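Local coordinates for protein proline dipeptidase (PDB 3PN9) that probably hydrolyses dipeptides that carry a C-terminal proline, this chain comprising its creatinase/prolidase N-terminal domain, at residues V21-D26 against K98-E103. Numbering follows the deposited sequence.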
loop_
_atom_site.group_PDB
_atom_site.type_symbol
_atom_site.label_atom_id
_atom_site.label_comp_id
_atom_site.label_asym_id
_atom_site.label_seq_id
_atom_site.Cartn_x
_atom_site.Cartn_y
_atom_site.Cartn_z
ATOM N N VAL A 21 -3.992 7.001 -12.917
ATOM C CA VAL A 21 -3.232 8.194 -12.991
ATOM C C VAL A 21 -3.923 9.302 -12.198
ATOM O O VAL A 21 -5.137 9.332 -11.989
ATOM C CB VAL A 21 -3.075 8.619 -14.550
ATOM C CG1 VAL A 21 -4.466 8.864 -15.111
ATOM C CG2 VAL A 21 -2.282 9.943 -14.716
ATOM N N ALA A 22 -3.102 10.208 -11.716
ATOM C CA ALA A 22 -3.662 11.447 -11.109
ATOM C C ALA A 22 -3.256 12.624 -12.013
ATOM O O ALA A 22 -2.071 12.807 -12.309
ATOM C CB ALA A 22 -3.030 11.700 -9.715
ATOM N N VAL A 23 -4.200 13.513 -12.245
ATOM C CA VAL A 23 -3.978 14.597 -13.127
ATOM C C VAL A 23 -4.069 15.855 -12.261
ATOM O O VAL A 23 -5.147 16.244 -11.793
ATOM C CB VAL A 23 -5.085 14.712 -14.273
ATOM C CG1 VAL A 23 -4.699 15.906 -15.206
ATOM C CG2 VAL A 23 -5.166 13.348 -15.027
ATOM N N VAL A 24 -2.959 16.570 -12.187
ATOM C CA VAL A 24 -2.896 17.773 -11.399
ATOM C C VAL A 24 -2.936 18.945 -12.360
ATOM O O VAL A 24 -2.061 19.035 -13.273
ATOM C CB VAL A 24 -1.536 17.823 -10.618
ATOM C CG1 VAL A 24 -1.516 18.988 -9.660
ATOM C CG2 VAL A 24 -1.421 16.489 -9.758
ATOM N N SER A 25 -3.912 19.815 -12.182
ATOM C CA SER A 25 -4.202 20.885 -13.140
ATOM C C SER A 25 -3.951 22.224 -12.471
ATOM O O SER A 25 -3.850 23.278 -13.112
ATOM C CB SER A 25 -5.656 20.764 -13.588
ATOM O OG SER A 25 -6.590 20.856 -12.461
ATOM N N ASP A 26 -3.879 22.248 -11.139
ATOM C CA ASP A 26 -3.805 23.601 -10.424
ATOM C C ASP A 26 -2.306 23.991 -10.351
ATOM O O ASP A 26 -1.492 23.191 -9.844
ATOM C CB ASP A 26 -4.413 23.395 -8.953
ATOM C CG ASP A 26 -4.470 24.741 -8.171
ATOM O OD1 ASP A 26 -3.710 25.695 -8.524
ATOM O OD2 ASP A 26 -5.335 24.838 -7.284
ATOM N N LYS A 98 -8.612 3.185 -16.708
ATOM C CA LYS A 98 -9.991 3.013 -16.236
ATOM C C LYS A 98 -10.385 3.962 -15.159
ATOM O O LYS A 98 -11.589 4.256 -14.977
ATOM C CB LYS A 98 -10.107 1.632 -15.629
ATOM C CG LYS A 98 -9.880 0.599 -16.724
ATOM C CD LYS A 98 -10.181 -0.809 -16.118
ATOM C CE LYS A 98 -8.909 -1.551 -16.001
ATOM N NZ LYS A 98 -9.268 -2.910 -16.566
ATOM N N ARG A 99 -9.386 4.438 -14.381
ATOM C CA ARG A 99 -9.736 5.293 -13.218
ATOM C C ARG A 99 -8.737 6.393 -13.141
ATOM O O ARG A 99 -7.494 6.134 -13.087
ATOM C CB ARG A 99 -9.762 4.428 -11.916
ATOM C CG ARG A 99 -10.949 3.360 -11.927
ATOM C CD ARG A 99 -11.122 2.451 -10.652
ATOM N NE ARG A 99 -10.631 3.148 -9.460
ATOM C CZ ARG A 99 -11.234 4.186 -8.873
ATOM N NH1 ARG A 99 -12.420 4.625 -9.321
ATOM N NH2 ARG A 99 -10.680 4.773 -7.804
ATOM N N VAL A 100 -9.239 7.598 -13.084
ATOM C CA VAL A 100 -8.368 8.771 -13.147
ATOM C C VAL A 100 -8.797 9.661 -11.965
ATOM O O VAL A 100 -9.980 9.786 -11.716
ATOM C CB VAL A 100 -8.684 9.506 -14.520
ATOM C CG1 VAL A 100 -8.026 10.919 -14.632
ATOM C CG2 VAL A 100 -8.162 8.548 -15.720
ATOM N N ALA A 101 -7.870 10.370 -11.320
ATOM C CA ALA A 101 -8.245 11.342 -10.316
ATOM C C ALA A 101 -7.893 12.712 -10.835
ATOM O O ALA A 101 -6.810 12.898 -11.352
ATOM C CB ALA A 101 -7.400 11.072 -8.916
ATOM N N VAL A 102 -8.768 13.672 -10.560
ATOM C CA VAL A 102 -8.523 15.058 -10.917
ATOM C C VAL A 102 -8.963 15.992 -9.804
ATOM O O VAL A 102 -9.684 15.591 -8.884
ATOM C CB VAL A 102 -9.402 15.434 -12.191
ATOM C CG1 VAL A 102 -8.913 14.626 -13.458
ATOM C CG2 VAL A 102 -10.929 15.249 -11.872
ATOM N N GLU A 103 -8.492 17.238 -9.830
ATOM C CA GLU A 103 -8.829 18.120 -8.718
ATOM C C GLU A 103 -10.165 18.780 -8.924
ATOM O O GLU A 103 -10.241 19.785 -9.677
ATOM C CB GLU A 103 -7.807 19.246 -8.538
ATOM C CG GLU A 103 -6.336 18.633 -8.337
ATOM C CD GLU A 103 -5.265 19.719 -8.356
ATOM O OE1 GLU A 103 -4.718 20.110 -9.427
ATOM O OE2 GLU A 103 -4.966 20.295 -7.272
HETATM O O HOH W 1 -7.071 18.035 -12.051
#
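OE1 of the flat Glu103 carboxylate takes two backbone N-H groups: Ser25 N, 2.9 Å away, comes nearly along the C-O axis of OE1, while Asp26 N, at the same distance from OE1, approaches on the syn side, 21° out of the carboxylate plane. Over one face of the carboxylate lies Val24 CG1, 3.4 Å from OE1. CB of Asp26 packs beyond the oxygen edge, displaced to the side of the plane away from Val24 and 3.3 Å from OE1. The other oxygen, OE2, bonds to Thr29 in helix 27-34, whose N-cap is Asp26, with OD1 on the backbone N of Val28. Glu103 gets there because its CG lies beside its own backbone N (chi1 -57°) and the chain runs extended from there. Asp26 OD2 and Glu103 OE2 are 4.6 Å apart, a like-charge approach that the N-H groups on OE1 would probably offset.

Before the loop at Ser25 and Asp26, strands 21-24 and 99-102 run parallel as inner neighbours in the central mixed sheet of the creatinase/prolidase N-terminal domain, flanked by strands 46-50 and 123-126. Ala101 bridges both ways, its N giving to Val21 O (3.0 Å) and its O receiving Val23 N (2.8 Å). Further on the strands spread, and a water fills in, donating to Val23 O and Ser25 OG and accepting from Glu103 N; OG also bonds Asn106. On one face CG2 of Val23 meets CG1 of Val100 at 3.8 Å, and Val21 lies side by side with Val100. Leu115 of helix 109-118 packs on Val23 and Val102 from this face. The bridged pair Ala22 and Ala101 points to the opposite face, CB to CB 4.5 Å.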